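Local coordinates for protein Abbfa_003403 (Acinetobacter baumannii, PDB 4ZXH) that is a four-domain nonribosomal peptide synthetase that probably activates an amino acid, carries it on a phosphopantetheine arm, condenses it and releases the product, at residues S696-L706 and T720-W729. Numbering follows the deposited sequence.
Sequences SQDGIQLVDYL and TWKMLLDSEW
Gly699 and Leu724 bring the two segments together, their CA atoms 5.2 Å apart, where helix 699-706 crosses helix 720-725 almost perpendicularly (85°) with the axes 9.1 Å from each other. Both helices belong to the adenylation domain, a member of the ANL superfamily, and flank strand 713-716 of its central mixed sheet, one leading into it and the other out. Leu724 is a knob in a hole made by Gly699, Leu702, Val703 and Leu706. Its CD1 reaches Leu702 CD2 at 3.7 Å, the two side chains crossing at about a right angle, while its CD2 meets Leu706 CD1 tip to tip and also lies over one face of the Trp729 ring, toward the rim. Leu702 and Leu706 rest as well on Leu664 of strand 662-665, so this helix packs on the central sheet. Val703 has CG1 at the edge of the Trp729 indole and CG2 4.0 Å from Trp729 CB. Met723, from helix 720-725, stays extended through chi2; the bend at chi3, 75°, lays SD and CE against the backbone of Ser696 to Gly699, at the start of the other helix. No hydrogen bond joins the segments. Past the end of helix 720-725, Ser727 OG donates to Met723 O at 2.9 Å, tilted 26° from the carbonyl plane, and Ser727 OG also packs 3.3 Å from Gly699 CA.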
loop_
_atom_site.group_PDB
_atom_site.type_symbol
_atom_site.label_atom_id
_atom_site.label_comp_id
_atom_site.label_asym_id
_atom_site.label_seq_id
_atom_site.Cartn_x
_atom_site.Cartn_y
_atom_site.Cartn_z
ATOM N N SER A 696 -6.438 29.686 -24.857
ATOM C CA SER A 696 -6.826 28.767 -23.777
ATOM C C SER A 696 -6.065 27.445 -23.796
ATOM O O SER A 696 -6.233 26.615 -22.902
ATOM C CB SER A 696 -8.330 28.482 -23.832
ATOM O OG SER A 696 -8.709 27.938 -25.084
ATOM N N GLN A 697 -5.234 27.244 -24.813
ATOM C CA GLN A 697 -4.449 26.022 -24.909
ATOM C C GLN A 697 -2.964 26.302 -24.704
ATOM O O GLN A 697 -2.115 25.431 -24.892
ATOM C CB GLN A 697 -4.689 25.354 -26.254
ATOM C CG GLN A 697 -6.120 24.892 -26.424
ATOM C CD GLN A 697 -6.333 24.142 -27.714
ATOM O OE1 GLN A 697 -5.492 24.203 -28.620
ATOM N NE2 GLN A 697 -7.462 23.433 -27.817
ATOM N N ASP A 698 -2.661 27.534 -24.317
ATOM C CA ASP A 698 -1.301 27.929 -24.008
ATOM C C ASP A 698 -1.285 28.576 -22.617
ATOM O O ASP A 698 -1.879 29.635 -22.407
ATOM C CB ASP A 698 -0.769 28.879 -25.081
ATOM C CG ASP A 698 0.728 29.059 -25.009
ATOM O OD1 ASP A 698 1.333 28.647 -23.991
ATOM O OD2 ASP A 698 1.302 29.604 -25.980
ATOM N N GLY A 699 -0.622 27.924 -21.668
ATOM C CA GLY A 699 -0.607 28.390 -20.292
ATOM C C GLY A 699 -0.141 29.825 -20.107
ATOM O O GLY A 699 -0.793 30.616 -19.422
ATOM N N ILE A 700 0.988 30.167 -20.723
ATOM C CA ILE A 700 1.550 31.506 -20.594
ATOM C C ILE A 700 0.647 32.527 -21.268
ATOM O O ILE A 700 0.465 33.648 -20.785
ATOM C CB ILE A 700 2.965 31.576 -21.195
ATOM C CG1 ILE A 700 3.884 30.585 -20.469
ATOM C CG2 ILE A 700 3.513 32.998 -21.111
ATOM C CD1 ILE A 700 5.290 30.500 -21.038
ATOM N N GLN A 701 0.055 32.130 -22.381
ATOM C CA GLN A 701 -0.843 33.023 -23.077
ATOM C C GLN A 701 -2.143 33.227 -22.281
ATOM O O GLN A 701 -2.752 34.300 -22.352
ATOM C CB GLN A 701 -1.128 32.484 -24.470
ATOM C CG GLN A 701 -1.291 33.570 -25.518
ATOM C CD GLN A 701 -1.166 33.015 -26.915
ATOM O OE1 GLN A 701 -0.517 31.983 -27.122
ATOM N NE2 GLN A 701 -1.803 33.677 -27.882
ATOM N N LEU A 702 -2.549 32.212 -21.512
ATOM C CA LEU A 702 -3.751 32.313 -20.677
ATOM C C LEU A 702 -3.473 33.077 -19.383
ATOM O O LEU A 702 -4.344 33.787 -18.889
ATOM C CB LEU A 702 -4.322 30.929 -20.353
ATOM C CG LEU A 702 -5.636 30.895 -19.561
ATOM C CD1 LEU A 702 -6.733 31.694 -20.267
ATOM C CD2 LEU A 702 -6.101 29.475 -19.344
ATOM N N VAL A 703 -2.270 32.936 -18.835
ATOM C CA VAL A 703 -1.873 33.754 -17.692
ATOM C C VAL A 703 -1.930 35.236 -18.060
ATOM O O VAL A 703 -2.364 36.062 -17.260
ATOM C CB VAL A 703 -0.459 33.412 -17.192
ATOM C CG1 VAL A 703 -0.022 34.404 -16.132
ATOM C CG2 VAL A 703 -0.418 32.004 -16.623
ATOM N N ASP A 704 -1.516 35.566 -19.280
ATOM C CA ASP A 704 -1.473 36.961 -19.707
ATOM C C ASP A 704 -2.866 37.514 -19.980
ATOM O O ASP A 704 -3.154 38.668 -19.649
ATOM C CB ASP A 704 -0.599 37.128 -20.954
ATOM C CG ASP A 704 0.887 37.006 -20.653
ATOM O OD1 ASP A 704 1.282 37.032 -19.460
ATOM O OD2 ASP A 704 1.670 36.892 -21.622
ATOM N N TYR A 705 -3.725 36.698 -20.586
ATOM C CA TYR A 705 -5.080 37.137 -20.891
ATOM C C TYR A 705 -5.836 37.360 -19.583
ATOM O O TYR A 705 -6.701 38.232 -19.506
ATOM C CB TYR A 705 -5.815 36.117 -21.771
ATOM C CG TYR A 705 -7.041 36.672 -22.482
ATOM C CD1 TYR A 705 -6.998 37.003 -23.835
ATOM C CD2 TYR A 705 -8.239 36.883 -21.793
ATOM C CE1 TYR A 705 -8.116 37.516 -24.488
ATOM C CE2 TYR A 705 -9.358 37.402 -22.434
ATOM C CZ TYR A 705 -9.293 37.714 -23.782
ATOM O OH TYR A 705 -10.403 38.224 -24.428
ATOM N N LEU A 706 -5.500 36.579 -18.556
ATOM C CA LEU A 706 -6.169 36.674 -17.257
ATOM C C LEU A 706 -5.783 37.934 -16.493
ATOM O O LEU A 706 -6.662 38.690 -16.075
ATOM C CB LEU A 706 -5.861 35.446 -16.398
ATOM C CG LEU A 706 -6.662 34.160 -16.632
ATOM C CD1 LEU A 706 -6.025 33.015 -15.864
ATOM C CD2 LEU A 706 -8.114 34.319 -16.224
ATOM N N THR A 720 -7.032 21.964 -17.784
ATOM C CA THR A 720 -6.743 23.384 -17.941
ATOM C C THR A 720 -6.145 23.957 -16.657
ATOM O O THR A 720 -5.176 24.717 -16.705
ATOM C CB THR A 720 -7.999 24.189 -18.311
ATOM O OG1 THR A 720 -8.727 23.518 -19.347
ATOM C CG2 THR A 720 -7.621 25.563 -18.797
ATOM N N TRP A 721 -6.713 23.593 -15.508
ATOM C CA TRP A 721 -6.209 24.113 -14.231
ATOM C C TRP A 721 -4.770 23.687 -14.004
ATOM O O TRP A 721 -3.950 24.496 -13.566
ATOM C CB TRP A 721 -7.074 23.665 -13.055
ATOM C CG TRP A 721 -8.429 24.314 -13.008
ATOM C CD1 TRP A 721 -9.635 23.698 -13.175
ATOM C CD2 TRP A 721 -8.718 25.704 -12.786
ATOM N NE1 TRP A 721 -10.662 24.616 -13.069
ATOM C CE2 TRP A 721 -10.125 25.860 -12.836
ATOM C CE3 TRP A 721 -7.929 26.838 -12.559
ATOM C CZ2 TRP A 721 -10.756 27.086 -12.667
ATOM C CZ3 TRP A 721 -8.551 28.054 -12.387
ATOM C CH2 TRP A 721 -9.952 28.172 -12.438
ATOM N N LYS A 722 -4.466 22.422 -14.307
ATOM C CA LYS A 722 -3.086 21.926 -14.256
ATOM C C LYS A 722 -2.204 22.771 -15.164
ATOM O O LYS A 722 -1.127 23.201 -14.753
ATOM C CB LYS A 722 -2.993 20.442 -14.660
ATOM C CG LYS A 722 -3.538 19.459 -13.622
ATOM C CD LYS A 722 -3.786 18.071 -14.219
ATOM C CE LYS A 722 -4.574 17.165 -13.253
ATOM N NZ LYS A 722 -5.052 15.906 -13.925
ATOM N N MET A 723 -2.669 23.025 -16.389
ATOM C CA MET A 723 -1.889 23.796 -17.369
ATOM C C MET A 723 -1.511 25.180 -16.819
ATOM O O MET A 723 -0.364 25.634 -16.940
ATOM C CB MET A 723 -2.663 23.943 -18.682
ATOM C CG MET A 723 -1.891 24.678 -19.770
ATOM S SD MET A 723 -2.834 24.970 -21.287
ATOM C CE MET A 723 -3.915 26.299 -20.771
ATOM N N LEU A 724 -2.489 25.818 -16.187
ATOM C CA LEU A 724 -2.326 27.126 -15.567
ATOM C C LEU A 724 -1.308 27.120 -14.424
ATOM O O LEU A 724 -0.407 27.953 -14.387
ATOM C CB LEU A 724 -3.684 27.600 -15.063
ATOM C CG LEU A 724 -4.047 29.076 -15.091
ATOM C CD1 LEU A 724 -3.759 29.695 -16.448
ATOM C CD2 LEU A 724 -5.517 29.176 -14.781
ATOM N N LEU A 725 -1.439 26.178 -13.497
ATOM C CA LEU A 725 -0.526 26.128 -12.354
ATOM C C LEU A 725 0.888 25.779 -12.785
ATOM O O LEU A 725 1.855 26.219 -12.168
ATOM C CB LEU A 725 -1.013 25.122 -11.307
ATOM C CG LEU A 725 -2.418 25.413 -10.775
ATOM C CD1 LEU A 725 -2.876 24.345 -9.811
ATOM C CD2 LEU A 725 -2.507 26.802 -10.142
ATOM N N ASP A 726 1.009 24.996 -13.849
ATOM C CA ASP A 726 2.320 24.589 -14.337
ATOM C C ASP A 726 2.942 25.682 -15.203
ATOM O O ASP A 726 4.033 25.501 -15.746
ATOM C CB ASP A 726 2.224 23.276 -15.119
ATOM N N SER A 727 2.252 26.816 -15.320
ATOM C CA SER A 727 2.754 27.944 -16.109
ATOM C C SER A 727 3.042 29.171 -15.248
ATOM O O SER A 727 2.946 30.304 -15.730
ATOM C CB SER A 727 1.762 28.325 -17.218
ATOM O OG SER A 727 1.658 27.314 -18.210
ATOM N N GLU A 728 3.401 28.931 -13.985
ATOM C CA GLU A 728 3.737 29.987 -13.024
ATOM C C GLU A 728 2.654 31.080 -12.964
ATOM O O GLU A 728 2.937 32.266 -13.142
ATOM C CB GLU A 728 5.105 30.594 -13.362
ATOM N N TRP A 729 1.415 30.660 -12.719
ATOM C CA TRP A 729 0.281 31.574 -12.597
ATOM C C TRP A 729 0.234 32.181 -11.206
ATOM O O TRP A 729 0.332 31.467 -10.210
ATOM C CB TRP A 729 -1.031 30.844 -12.896
ATOM C CG TRP A 729 -2.270 31.689 -12.741
ATOM C CD1 TRP A 729 -2.474 32.950 -13.230
ATOM C CD2 TRP A 729 -3.485 31.317 -12.083
ATOM N NE1 TRP A 729 -3.735 33.394 -12.902
ATOM C CE2 TRP A 729 -4.379 32.411 -12.199
ATOM C CE3 TRP A 729 -3.905 30.170 -11.399
ATOM C CZ2 TRP A 729 -5.665 32.394 -11.659
ATOM C CZ3 TRP A 729 -5.184 30.151 -10.864
ATOM C CH2 TRP A 729 -6.050 31.260 -10.998
#